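Local coordinates for acetylene hydratase (Pelobacter acetylenicus, PDB 2E7Z), which catalyses the hydration of acetylene to acetaldehyde with a tungsten-bis(molybdopterin guanine dinucleotide) cofactor and a [4Fe-4S] cluster, at residues L91-I95 against L498-M502; R121-L126 against M502-F508; P445-L449 against F688-M692; V465-E470 against I517-I521; F474-Q479 against Y531-Y537. One frame throughout, in Å; residues are numbered along the deposited sequence.

Interaction 1. Residues L91-I95 against L498-M502; sequences LKKII and LAVRM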
# COMPACT_ATOMS: atom_id res chain seq x y z
N LEU A 91 -20.28 -11.92 17.39
CA LEU A 91 -18.92 -11.60 17.81
C LEU A 91 -18.71 -11.86 19.31
O LEU A 91 -17.67 -12.37 19.72
CB LEU A 91 -18.63 -10.14 17.50
CG LEU A 91 -17.21 -9.65 17.80
CD1 LEU A 91 -16.22 -10.45 16.98
CD2 LEU A 91 -17.14 -8.17 17.49
N LYS A 92 -19.70 -11.52 20.14
CA LYS A 92 -19.59 -11.82 21.57
C LYS A 92 -19.39 -13.31 21.82
O LYS A 92 -18.57 -13.71 22.65
CB LYS A 92 -20.83 -11.34 22.33
CG LYS A 92 -20.86 -9.84 22.53
CD LYS A 92 -22.24 -9.40 23.04
CE LYS A 92 -22.28 -7.90 23.20
NZ LYS A 92 -23.64 -7.45 23.67
N LYS A 93 -20.16 -14.14 21.12
CA LYS A 93 -20.03 -15.60 21.26
C LYS A 93 -18.66 -16.09 20.81
O LYS A 93 -18.04 -16.94 21.47
CB LYS A 93 -21.14 -16.33 20.48
CG LYS A 93 -22.52 -16.16 21.09
CD LYS A 93 -23.61 -16.72 20.16
CE LYS A 93 -23.63 -18.25 20.14
NZ LYS A 93 -23.82 -18.84 21.51
N ILE A 94 -18.18 -15.54 19.69
CA ILE A 94 -16.88 -15.92 19.17
C ILE A 94 -15.76 -15.54 20.16
O ILE A 94 -14.86 -16.34 20.47
CB ILE A 94 -16.67 -15.31 17.76
CG1 ILE A 94 -17.61 -16.01 16.77
CG2 ILE A 94 -15.20 -15.45 17.34
CD1 ILE A 94 -17.73 -15.26 15.45
N ILE A 95 -15.83 -14.31 20.67
CA ILE A 95 -14.82 -13.82 21.62
C ILE A 95 -14.88 -14.58 22.94
O ILE A 95 -13.85 -14.85 23.54
CB ILE A 95 -14.92 -12.28 21.85
CG1 ILE A 95 -14.49 -11.54 20.57
CG2 ILE A 95 -14.10 -11.83 23.09
CD1 ILE A 95 -14.71 -10.03 20.68
N LEU A 498 -21.19 -0.70 16.58
CA LEU A 498 -20.70 -1.96 17.11
C LEU A 498 -20.10 -1.79 18.51
O LEU A 498 -20.36 -2.59 19.39
CB LEU A 498 -19.70 -2.60 16.13
CG LEU A 498 -19.20 -4.00 16.46
CD1 LEU A 498 -20.32 -5.02 16.70
CD2 LEU A 498 -18.31 -4.46 15.31
N ALA A 499 -19.29 -0.74 18.70
CA ALA A 499 -18.66 -0.48 19.99
C ALA A 499 -19.71 -0.36 21.08
O ALA A 499 -19.55 -0.92 22.16
CB ALA A 499 -17.86 0.79 19.91
N VAL A 500 -20.79 0.37 20.82
CA VAL A 500 -21.85 0.51 21.82
C VAL A 500 -22.41 -0.87 22.21
O VAL A 500 -22.54 -1.18 23.41
CB VAL A 500 -22.96 1.47 21.33
CG1 VAL A 500 -24.18 1.42 22.25
CG2 VAL A 500 -22.41 2.90 21.21
N ARG A 501 -22.68 -1.71 21.22
CA ARG A 501 -23.23 -3.04 21.49
C ARG A 501 -22.26 -3.97 22.19
O ARG A 501 -22.68 -4.91 22.85
CB ARG A 501 -23.74 -3.68 20.19
CG ARG A 501 -24.95 -2.97 19.60
CD ARG A 501 -25.16 -3.39 18.15
NE ARG A 501 -26.43 -2.96 17.59
CZ ARG A 501 -26.69 -1.73 17.16
NH1 ARG A 501 -25.76 -0.76 17.22
NH2 ARG A 501 -27.89 -1.46 16.65
N MET A 502 -20.97 -3.71 22.04
CA MET A 502 -19.93 -4.50 22.71
C MET A 502 -19.62 -3.97 24.10
O MET A 502 -18.70 -4.48 24.75
CB MET A 502 -18.65 -4.54 21.84
CG MET A 502 -18.86 -5.19 20.44
SD MET A 502 -19.56 -6.87 20.47
CE MET A 502 -18.14 -7.82 21.09
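M502 reaches across to helix 80-98 with a folded side chain that touches three residues of one helix face. From CB, CG leads off beside the backbone N, anti to the carbonyl carbon, and bends at chi2 (-56°) and chi3 (-72°) curl the thioether toward L91, K92 and I95. SD comes first against the aliphatic part of the lysine, 3.8 Å from K92 CG. The terminal methyl settles among all three: M502 CE lies 3.7 Å from K92 CG, 3.8 Å from L91 CD2, whose side chain crosses it at about a right angle, and 4.1 Å from I95 CD1, which it meets tip to tip. K92 runs past the methionine in the opposite direction, extended beyond CG, and its ammonium ends 2.8 Å from the carbonyl, K92 NZ to R501 O, nearly in line with the C=O bond. That carbonyl belongs to the last turn of helix 491-501, where a positive charge would suit the negative end of the helix dipole. Replacing M502 with an alanine removes the thioether and would probably leave a gap between the two helices, with L91, K92 and I95 losing their shared partner. R501 adds salt bridges to D81 and D85, farther back on helix 80-98, and to E497. Together these contacts make a helix-helix interface, apolar inside and bounded by charged groups, beside strand 408-412 of the mixed sheet.

Interaction 2. Residues R121-L126 against M502-F508; sequences RFMNLL and MGLEEHF
H507 O is gripped by two nitrogens of one guanidinium, R121 NE at 2.8 Å and R121 NH2 at 2.9 Å. The approach is side-on: the oxygen lies close to the guanidinium plane, while the donors stand somewhat off the carbonyl plane, and the N-H directions are bent, 147° for NE and 138° for NH2. An extended R121 chain, with chi1 at -174°, carries the group past F508 in the opposite direction, so that NE rides over one face of that ring toward its rim and R121 CD sits 3.8 Å from F508 CE2. The two planes are almost perpendicular, and the cation-pi attraction is at most weak. The third nitrogen, R121 NH1, bonds to I337 O. One turn along, L125 splits its methyls between two rings: L125 CD2 stands over the centre of the H507 imidazole, 3.9 Å from its centroid, a CH-pi contact, and L125 CD1 meets F508 CE1 at 3.7 Å. L504 answers with its CD1, 3.8 Å from L125 CB and close to F122 and L126 as well. Where the loop begins, M502 CG comes to the edge of the F122 ring, and L126 CD2 packs on M502 CE at 3.8 Å. The loop leaves helix 491-501 through a Schellman motif, with G503 at positive phi, and a 3-10 turn at 505-507 follows; this capped helix end lies against helix 118-126.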
# COMPACT_ATOMS: atom_id res chain seq x y z
N ARG A 121 -8.87 1.84 17.93
CA ARG A 121 -9.44 2.11 19.25
C ARG A 121 -10.36 0.97 19.67
O ARG A 121 -10.24 0.39 20.75
CB ARG A 121 -10.12 3.46 19.26
CG ARG A 121 -10.64 3.95 20.61
CD ARG A 121 -11.29 5.29 20.38
NE ARG A 121 -11.75 5.95 21.61
CZ ARG A 121 -11.02 6.82 22.32
NH1 ARG A 121 -9.78 7.15 21.93
NH2 ARG A 121 -11.53 7.36 23.45
N PHE A 122 -11.31 0.66 18.79
CA PHE A 122 -12.24 -0.43 19.03
C PHE A 122 -11.53 -1.77 19.23
O PHE A 122 -11.81 -2.48 20.21
CB PHE A 122 -13.22 -0.52 17.84
CG PHE A 122 -14.09 -1.74 17.85
CD1 PHE A 122 -15.19 -1.81 18.70
CD2 PHE A 122 -13.86 -2.79 16.98
CE1 PHE A 122 -15.98 -2.94 18.75
CE2 PHE A 122 -14.68 -3.92 16.98
CZ PHE A 122 -15.74 -3.99 17.88
N MET A 123 -10.60 -2.10 18.34
CA MET A 123 -9.90 -3.37 18.46
C MET A 123 -9.09 -3.42 19.76
O MET A 123 -9.06 -4.47 20.40
CB MET A 123 -8.96 -3.60 17.28
CG MET A 123 -9.73 -3.77 15.97
SD MET A 123 -8.58 -4.21 14.61
CE MET A 123 -8.22 -5.94 15.04
N ASN A 124 -8.47 -2.31 20.14
CA ASN A 124 -7.61 -2.28 21.34
C ASN A 124 -8.42 -2.39 22.61
O ASN A 124 -7.97 -3.03 23.55
CB ASN A 124 -6.72 -1.04 21.29
CG ASN A 124 -5.62 -1.18 20.24
OD1 ASN A 124 -5.24 -2.31 19.90
ND2 ASN A 124 -5.08 -0.06 19.76
N LEU A 125 -9.63 -1.85 22.59
CA LEU A 125 -10.54 -2.01 23.72
C LEU A 125 -11.12 -3.43 23.78
O LEU A 125 -11.31 -3.96 24.87
CB LEU A 125 -11.68 -0.98 23.66
CG LEU A 125 -11.20 0.45 23.89
CD1 LEU A 125 -12.20 1.45 23.43
CD2 LEU A 125 -10.93 0.67 25.40
N LEU A 126 -11.41 -4.04 22.64
CA LEU A 126 -11.87 -5.42 22.68
C LEU A 126 -10.77 -6.37 23.11
O LEU A 126 -11.04 -7.36 23.81
CB LEU A 126 -12.34 -5.88 21.30
CG LEU A 126 -13.72 -5.55 20.78
CD1 LEU A 126 -13.91 -6.35 19.48
CD2 LEU A 126 -14.90 -5.85 21.73
N MET A 502 -20.97 -3.71 22.04
CA MET A 502 -19.93 -4.50 22.71
C MET A 502 -19.62 -3.97 24.10
O MET A 502 -18.70 -4.48 24.75
CB MET A 502 -18.65 -4.54 21.84
CG MET A 502 -18.86 -5.19 20.44
SD MET A 502 -19.56 -6.87 20.47
CE MET A 502 -18.14 -7.82 21.09
N GLY A 503 -20.34 -2.94 24.54
CA GLY A 503 -20.21 -2.39 25.90
C GLY A 503 -19.19 -1.26 26.07
O GLY A 503 -18.79 -0.93 27.19
N LEU A 504 -18.77 -0.68 24.95
CA LEU A 504 -17.68 0.29 24.94
C LEU A 504 -18.13 1.74 24.70
O LEU A 504 -17.29 2.59 24.38
CB LEU A 504 -16.66 -0.11 23.86
CG LEU A 504 -16.07 -1.51 23.99
CD1 LEU A 504 -15.26 -1.80 22.75
CD2 LEU A 504 -15.20 -1.63 25.26
N GLU A 505 -19.41 2.05 24.90
CA GLU A 505 -19.94 3.39 24.64
C GLU A 505 -19.14 4.51 25.30
O GLU A 505 -18.93 5.58 24.73
CB GLU A 505 -21.41 3.47 25.05
CG GLU A 505 -21.70 3.32 26.54
CD GLU A 505 -23.20 3.21 26.81
OE1 GLU A 505 -23.73 4.06 27.54
OE2 GLU A 505 -23.85 2.27 26.27
N GLU A 506 -18.68 4.28 26.52
CA GLU A 506 -17.98 5.33 27.27
C GLU A 506 -16.70 5.80 26.58
O GLU A 506 -16.22 6.90 26.85
CB GLU A 506 -17.71 4.93 28.73
CG GLU A 506 -16.88 3.68 28.94
CD GLU A 506 -17.73 2.43 29.16
OE1 GLU A 506 -18.30 1.89 28.18
OE2 GLU A 506 -17.81 1.97 30.32
N HIS A 507 -16.14 4.95 25.72
CA HIS A 507 -14.94 5.29 24.98
C HIS A 507 -15.15 5.91 23.62
O HIS A 507 -14.18 6.27 22.95
CB HIS A 507 -14.01 4.09 24.88
CG HIS A 507 -13.08 4.00 26.06
ND1 HIS A 507 -13.35 3.24 27.17
CD2 HIS A 507 -11.90 4.62 26.30
CE1 HIS A 507 -12.37 3.38 28.05
NE2 HIS A 507 -11.48 4.23 27.56
N PHE A 508 -16.41 6.09 23.25
CA PHE A 508 -16.72 6.65 21.95
C PHE A 508 -17.73 7.78 22.09
O PHE A 508 -18.89 7.65 21.69
CB PHE A 508 -17.26 5.58 20.99
CG PHE A 508 -16.24 4.52 20.64
CD1 PHE A 508 -16.00 3.46 21.51
CD2 PHE A 508 -15.44 4.63 19.49
CE1 PHE A 508 -15.04 2.52 21.23
CE2 PHE A 508 -14.51 3.66 19.20
CZ PHE A 508 -14.29 2.62 20.09

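Interaction 3. Residues P445-L449 against F688-M692; sequences PTAQL and FSGAM
A type I' beta turn, F688 to A691, leads into helix 691-694 and lies against the loop 445-449, close to the bound molybdopterin guanine dinucleotide, about 7 Å from the P445 side chain. Q448 reaches the turn with a chain extended beyond CG. Its NE2 donates to S689 OG at 3.1 Å, with the hydroxyl tilted 20° from the amide plane, and also bonds to M443 O; OE1, near the plane of the F688 ring at its edge, accepts from G683 N. Both ends of this buried amide are thus held, which fixes its rotation. The F688 ring runs past Q448 to L449, where L449 CD2 lies 3.7 Å from F688 CZ. P445 packs its ring on the start of the helix, CB being 3.7 Å from A691 CB. G690, at the N-cap with positive phi, sits where a side chain would strike the preceding carbonyl. Helix 423-431 flanks the contact, L427 and M431 meeting L449, and the loop itself connects strands 435-440 and 452-455.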
# COMPACT_ATOMS: atom_id res chain seq x y z
N PRO A 445 -15.70 -10.26 -4.59
CA PRO A 445 -15.44 -11.65 -4.27
C PRO A 445 -15.34 -11.90 -2.76
O PRO A 445 -15.79 -12.92 -2.28
CB PRO A 445 -14.14 -11.94 -5.02
CG PRO A 445 -14.23 -11.01 -6.27
CD PRO A 445 -14.83 -9.76 -5.68
N THR A 446 -14.75 -10.96 -2.02
CA THR A 446 -14.71 -11.07 -0.56
C THR A 446 -16.11 -10.93 0.06
O THR A 446 -16.49 -11.70 0.93
CB THR A 446 -13.77 -10.00 0.02
OG1 THR A 446 -12.48 -10.22 -0.54
CG2 THR A 446 -13.68 -10.14 1.51
N ALA A 447 -16.90 -9.96 -0.41
CA ALA A 447 -18.25 -9.77 0.11
C ALA A 447 -19.11 -11.02 -0.13
O ALA A 447 -19.96 -11.38 0.68
CB ALA A 447 -18.90 -8.55 -0.54
N GLN A 448 -18.80 -11.72 -1.22
CA GLN A 448 -19.56 -12.93 -1.56
C GLN A 448 -19.43 -14.02 -0.52
O GLN A 448 -20.25 -14.93 -0.41
CB GLN A 448 -19.07 -13.44 -2.89
CG GLN A 448 -19.65 -12.57 -4.01
CD GLN A 448 -19.13 -12.95 -5.39
OE1 GLN A 448 -18.89 -14.13 -5.67
NE2 GLN A 448 -18.96 -11.95 -6.25
N LEU A 449 -18.35 -13.91 0.26
CA LEU A 449 -18.00 -14.86 1.34
C LEU A 449 -18.46 -14.39 2.71
O LEU A 449 -18.16 -15.04 3.72
CB LEU A 449 -16.48 -15.13 1.31
CG LEU A 449 -16.02 -15.98 0.12
CD1 LEU A 449 -14.57 -15.73 -0.28
CD2 LEU A 449 -16.28 -17.45 0.35
N PHE A 688 -16.04 -17.12 -7.68
CA PHE A 688 -16.38 -15.83 -7.09
C PHE A 688 -16.23 -14.73 -8.12
O PHE A 688 -15.41 -13.80 -7.99
CB PHE A 688 -15.61 -15.61 -5.78
CG PHE A 688 -15.88 -16.69 -4.79
CD1 PHE A 688 -17.06 -16.69 -4.07
CD2 PHE A 688 -15.01 -17.78 -4.66
CE1 PHE A 688 -17.38 -17.73 -3.21
CE2 PHE A 688 -15.32 -18.82 -3.80
CZ PHE A 688 -16.48 -18.80 -3.06
N SER A 689 -17.04 -14.88 -9.17
CA SER A 689 -17.10 -13.91 -10.26
C SER A 689 -15.72 -13.72 -10.88
O SER A 689 -15.31 -12.60 -11.20
CB SER A 689 -17.71 -12.58 -9.81
OG SER A 689 -18.98 -12.77 -9.21
N GLY A 690 -15.02 -14.83 -11.08
CA GLY A 690 -13.73 -14.80 -11.76
C GLY A 690 -12.50 -14.54 -10.92
O GLY A 690 -11.39 -14.62 -11.42
N ALA A 691 -12.69 -14.23 -9.63
CA ALA A 691 -11.55 -14.01 -8.75
C ALA A 691 -10.55 -15.15 -8.80
O ALA A 691 -9.34 -14.91 -8.88
CB ALA A 691 -12.07 -13.87 -7.34
N MET A 692 -11.05 -16.39 -8.74
CA MET A 692 -10.20 -17.58 -8.67
C MET A 692 -9.56 -17.92 -10.01
O MET A 692 -8.68 -18.77 -10.06
CB MET A 692 -10.98 -18.79 -8.13
CG MET A 692 -11.68 -18.57 -6.75
SD MET A 692 -10.59 -18.07 -5.39
CE MET A 692 -9.64 -19.60 -5.17

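Interaction 4. Residues V465-E470 against I517-I521; sequences VQPNWE and INYRI
R520 is tied to the loop 465-470 through two waters and directly. Water 1, in the guanidinium plane, accepts from R520 NE at 2.8 Å and donates to both V465 O and P467 O, tying two loop carbonyls to one nitrogen. Water 2, also in plane, accepts from R520 NH2 and donates to E470 OE1 at 2.7 Å. Directly, R520 NH2 donates to P467 O at 2.9 Å, a weak bond bent to 125° although the oxygen lies near the guanidinium plane. The salt bridge is long, 3.6 Å from E470 OE1 to R520 NH1, with carboxylate and guanidinium planes 46° apart; E470 is further held by S335 and I334 N, and R520 NH1 by V332 O. A bend at chi2 (75°) turns the arginine from the last turn of helix 513-520 toward this irregular loop, which has a cis peptide before P467 and runs on to strand 474-476. The Q466 side chain lies about 9 Å from the [4Fe-4S] cluster (nearest atoms). P467 CD packs 3.7 Å from R520 NH2. Farther out, V465 spreads its methyls over the end of the helix, CG2 lying 3.6 Å from I517 CG2 and V465 CG1 3.7 Å from CG2 of I521, the first residue beyond it, while W528 and Y531 of helix 528-531 also touch this valine.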
# COMPACT_ATOMS: atom_id res chain seq x y z
N VAL A 465 -11.20 15.30 6.73
CA VAL A 465 -10.00 16.01 7.17
C VAL A 465 -8.83 15.06 7.01
O VAL A 465 -8.86 13.93 7.49
CB VAL A 465 -10.13 16.45 8.65
CG1 VAL A 465 -8.77 16.88 9.25
CG2 VAL A 465 -11.15 17.57 8.78
N GLN A 466 -7.78 15.54 6.34
CA GLN A 466 -6.54 14.77 6.19
C GLN A 466 -5.49 15.30 7.16
O GLN A 466 -5.66 16.38 7.73
CB GLN A 466 -6.03 14.92 4.76
CG GLN A 466 -6.96 14.25 3.77
CD GLN A 466 -6.36 14.07 2.40
OE1 GLN A 466 -5.72 14.99 1.89
NE2 GLN A 466 -6.56 12.90 1.78
N PRO A 467 -4.36 14.58 7.33
CA PRO A 467 -4.01 13.32 6.65
C PRO A 467 -4.53 12.07 7.34
O PRO A 467 -4.62 12.03 8.57
CB PRO A 467 -2.48 13.34 6.70
CG PRO A 467 -2.16 14.04 8.02
CD PRO A 467 -3.26 15.10 8.16
N ASN A 468 -4.88 11.05 6.54
CA ASN A 468 -5.32 9.77 7.08
C ASN A 468 -4.32 8.63 7.00
O ASN A 468 -4.62 7.50 7.38
CB ASN A 468 -6.66 9.45 6.49
CG ASN A 468 -7.70 10.44 6.98
OD1 ASN A 468 -8.22 11.27 6.21
ND2 ASN A 468 -7.93 10.43 8.29
N TRP A 469 -3.12 8.99 6.55
CA TRP A 469 -1.93 8.21 6.83
C TRP A 469 -1.09 9.11 7.72
O TRP A 469 -0.59 10.15 7.27
CB TRP A 469 -1.17 7.88 5.55
CG TRP A 469 -1.73 6.72 4.74
CD1 TRP A 469 -2.52 5.70 5.19
CD2 TRP A 469 -1.49 6.46 3.36
NE1 TRP A 469 -2.78 4.82 4.17
CE2 TRP A 469 -2.17 5.27 3.03
CE3 TRP A 469 -0.79 7.14 2.35
CZ2 TRP A 469 -2.16 4.74 1.74
CZ3 TRP A 469 -0.79 6.61 1.08
CH2 TRP A 469 -1.46 5.43 0.78
N GLU A 470 -0.99 8.73 8.99
CA GLU A 470 -0.32 9.58 9.96
C GLU A 470 1.16 9.61 9.70
O GLU A 470 1.83 8.56 9.69
CB GLU A 470 -0.66 9.12 11.37
CG GLU A 470 -0.01 9.98 12.46
CD GLU A 470 -0.96 10.35 13.60
OE1 GLU A 470 -1.82 11.24 13.39
OE2 GLU A 470 -0.84 9.80 14.71
N ILE A 517 -14.67 14.29 13.47
CA ILE A 517 -13.92 15.28 12.70
C ILE A 517 -13.60 16.53 13.55
O ILE A 517 -12.46 16.98 13.61
CB ILE A 517 -14.66 15.66 11.37
CG1 ILE A 517 -14.57 14.51 10.35
CG2 ILE A 517 -14.09 16.96 10.82
CD1 ILE A 517 -15.55 14.65 9.16
N ASN A 518 -14.59 17.05 14.24
CA ASN A 518 -14.37 18.25 15.03
C ASN A 518 -13.39 17.98 16.15
O ASN A 518 -12.64 18.88 16.53
CB ASN A 518 -15.70 18.80 15.55
CG ASN A 518 -16.45 19.55 14.49
OD1 ASN A 518 -15.84 20.12 13.60
ND2 ASN A 518 -17.77 19.56 14.59
N TYR A 519 -13.38 16.75 16.66
CA TYR A 519 -12.37 16.38 17.66
C TYR A 519 -10.95 16.32 17.05
O TYR A 519 -10.00 16.87 17.62
CB TYR A 519 -12.72 15.04 18.33
CG TYR A 519 -11.68 14.61 19.36
CD1 TYR A 519 -11.46 15.35 20.52
CD2 TYR A 519 -10.89 13.48 19.15
CE1 TYR A 519 -10.48 14.97 21.43
CE2 TYR A 519 -9.92 13.08 20.07
CZ TYR A 519 -9.73 13.83 21.20
OH TYR A 519 -8.76 13.44 22.10
N ARG A 520 -10.82 15.70 15.88
CA ARG A 520 -9.54 15.65 15.20
C ARG A 520 -8.94 17.06 15.03
O ARG A 520 -7.74 17.26 15.25
CB ARG A 520 -9.73 14.93 13.85
CG ARG A 520 -8.55 14.89 12.91
CD ARG A 520 -7.46 13.88 13.35
NE ARG A 520 -6.56 13.65 12.21
CZ ARG A 520 -5.23 13.54 12.25
NH1 ARG A 520 -4.51 13.68 13.38
NH2 ARG A 520 -4.59 13.37 11.11
N ILE A 521 -9.78 18.04 14.64
CA ILE A 521 -9.29 19.40 14.44
C ILE A 521 -9.41 20.31 15.66
O ILE A 521 -9.10 21.50 15.56
CB ILE A 521 -9.97 20.07 13.20
CG1 ILE A 521 -11.47 20.29 13.47
CG2 ILE A 521 -9.70 19.23 11.97
CD1 ILE A 521 -12.24 20.99 12.33
O HOH W 1 -7.29 12.91 9.61
O HOH W 2 -1.64 13.23 11.59

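Interaction 5. Residues F474-Q479 against Y531-Y537; sequences FGNTSQ and YQKQYTY
F474 brings its CA to 3.3 Å from Y537 O in a CA-H...O contact. G475 pairs with Y537 by two backbone bonds, G475 N to Y537 O at 3.0 Å and Y537 N to G475 O at 2.9 Å. N476 faces T536 in the next, non-hydrogen-bonded pair; its OD1 is taken by T36. The two short strands form an antiparallel two-stranded sheet, the N476 side chain about 10 Å from the [4Fe-4S] cluster. T477 N bonds to Y535 O at 2.9 Å, and T477 CG2 packs against both tyrosines, 3.7 Å from Y531 CD2 and at the edge of the Y537 ring. Y537 OH donates to backbone Y531 O, tethering its ring, and the Y531 ring lies over one face. Q479, extended beyond CG, crosses Q532 with the amide planes 89° apart: Q479 NE2 meets Q532 OE1 on a lone pair at 2.9 Å, its straight N-H at 162°. A leucine in place of Q479 is likely to leave Q532 OE1 without this donor and H3 N without its acceptor.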
# COMPACT_ATOMS: atom_id res chain seq x y z
N PHE A 474 0.96 17.31 5.84
CA PHE A 474 -0.06 18.29 5.48
C PHE A 474 -1.37 17.55 5.38
O PHE A 474 -1.40 16.32 5.28
CB PHE A 474 0.25 18.94 4.13
CG PHE A 474 0.22 17.98 2.97
CD1 PHE A 474 1.35 17.26 2.62
CD2 PHE A 474 -0.95 17.80 2.23
CE1 PHE A 474 1.31 16.37 1.57
CE2 PHE A 474 -0.99 16.89 1.18
CZ PHE A 474 0.15 16.18 0.85
N GLY A 475 -2.45 18.32 5.38
CA GLY A 475 -3.76 17.74 5.08
C GLY A 475 -4.50 18.62 4.10
O GLY A 475 -4.49 19.85 4.24
N ASN A 476 -5.12 18.00 3.10
CA ASN A 476 -6.11 18.68 2.24
C ASN A 476 -7.52 18.43 2.74
O ASN A 476 -7.88 17.30 3.04
CB ASN A 476 -5.99 18.19 0.79
CG ASN A 476 -4.69 18.63 0.13
OD1 ASN A 476 -4.04 17.85 -0.58
ND2 ASN A 476 -4.29 19.85 0.39
N THR A 477 -8.32 19.48 2.80
CA THR A 477 -9.74 19.31 3.12
C THR A 477 -10.53 18.79 1.91
O THR A 477 -10.21 19.11 0.76
CB THR A 477 -10.34 20.63 3.61
OG1 THR A 477 -10.11 21.64 2.61
CG2 THR A 477 -9.68 21.06 4.92
N SER A 478 -11.55 18.00 2.20
CA SER A 478 -12.48 17.50 1.21
C SER A 478 -13.90 17.84 1.60
O SER A 478 -14.36 17.45 2.67
CB SER A 478 -12.34 15.99 1.09
OG SER A 478 -13.04 15.55 -0.05
N GLN A 479 -14.60 18.57 0.75
CA GLN A 479 -16.00 18.88 1.01
C GLN A 479 -16.91 17.76 0.59
O GLN A 479 -16.62 17.06 -0.41
CB GLN A 479 -16.37 20.17 0.29
CG GLN A 479 -15.55 21.38 0.73
CD GLN A 479 -16.08 22.64 0.10
OE1 GLN A 479 -15.96 22.84 -1.11
NE2 GLN A 479 -16.74 23.45 0.90
N TYR A 531 -13.28 25.14 9.01
CA TYR A 531 -12.05 24.47 8.65
C TYR A 531 -11.99 24.15 7.16
O TYR A 531 -10.93 24.28 6.56
CB TYR A 531 -11.92 23.17 9.44
CG TYR A 531 -10.54 22.57 9.43
CD1 TYR A 531 -9.55 23.03 10.30
CD2 TYR A 531 -10.23 21.51 8.59
CE1 TYR A 531 -8.29 22.47 10.32
CE2 TYR A 531 -8.97 20.93 8.60
CZ TYR A 531 -8.00 21.42 9.46
OH TYR A 531 -6.73 20.85 9.51
N GLN A 532 -13.11 23.73 6.58
CA GLN A 532 -13.11 23.24 5.20
C GLN A 532 -12.92 24.36 4.19
O GLN A 532 -12.74 24.08 3.00
CB GLN A 532 -14.43 22.53 4.89
CG GLN A 532 -15.61 23.50 4.81
CD GLN A 532 -16.90 22.76 4.68
OE1 GLN A 532 -17.39 22.48 3.57
NE2 GLN A 532 -17.44 22.37 5.84
N LYS A 533 -12.97 25.61 4.66
CA LYS A 533 -12.88 26.75 3.76
C LYS A 533 -11.48 26.96 3.20
O LYS A 533 -11.31 27.64 2.20
CB LYS A 533 -13.44 28.01 4.41
CG LYS A 533 -14.96 27.93 4.65
CD LYS A 533 -15.46 29.18 5.37
CE LYS A 533 -16.96 29.09 5.61
NZ LYS A 533 -17.51 30.32 6.24
N GLN A 534 -10.47 26.38 3.86
CA GLN A 534 -9.11 26.47 3.38
C GLN A 534 -8.70 25.14 2.79
O GLN A 534 -9.04 24.09 3.34
CB GLN A 534 -8.21 26.81 4.56
CG GLN A 534 -6.74 26.93 4.18
CD GLN A 534 -5.88 27.53 5.28
OE1 GLN A 534 -6.22 28.56 5.87
NE2 GLN A 534 -4.73 26.92 5.55
N TYR A 535 -8.01 25.17 1.65
CA TYR A 535 -7.64 23.95 0.95
C TYR A 535 -6.72 23.03 1.73
O TYR A 535 -6.92 21.81 1.76
CB TYR A 535 -6.92 24.25 -0.36
CG TYR A 535 -7.76 24.80 -1.46
CD1 TYR A 535 -9.02 24.28 -1.73
CD2 TYR A 535 -7.25 25.78 -2.30
CE1 TYR A 535 -9.79 24.78 -2.80
CE2 TYR A 535 -7.99 26.27 -3.35
CZ TYR A 535 -9.26 25.78 -3.61
OH TYR A 535 -10.02 26.26 -4.66
N THR A 536 -5.66 23.61 2.31
CA THR A 536 -4.54 22.81 2.81
C THR A 536 -4.00 23.37 4.11
O THR A 536 -3.83 24.58 4.22
CB THR A 536 -3.38 22.87 1.78
OG1 THR A 536 -3.88 22.50 0.49
CG2 THR A 536 -2.20 21.97 2.19
N TYR A 537 -3.69 22.49 5.05
CA TYR A 537 -3.06 22.87 6.30
C TYR A 537 -1.73 22.16 6.43
O TYR A 537 -1.68 20.93 6.52
CB TYR A 537 -3.96 22.49 7.47
CG TYR A 537 -5.26 23.27 7.49
CD1 TYR A 537 -6.38 22.82 6.81
CD2 TYR A 537 -5.36 24.46 8.21
CE1 TYR A 537 -7.58 23.54 6.84
CE2 TYR A 537 -6.53 25.18 8.26
CZ TYR A 537 -7.64 24.72 7.58
OH TYR A 537 -8.80 25.46 7.65
O HOH W 3 -7.99 20.73 -0.52

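In the fold
From the N terminus, helix 80-98 is joined by interaction 1 to helix 491-501, some 400 residues later, and helix 118-126 by interaction 2 to the loop that follows that same helix. The two cross along the chain, share M502 and touch. Interaction 3 starts at 445-449, inside both loops, and runs beyond them to 688-692, so it crosses both and ties the molybdopterin oxidoreductase region to the dinucleotide-binding one. Interactions 4 and 5 close short loops, each within the span of interaction 3. They cross each other, their centres 10 Å apart with Q466 packed on N476 and I521 on Y531, and both also cross interactions 1 and 2.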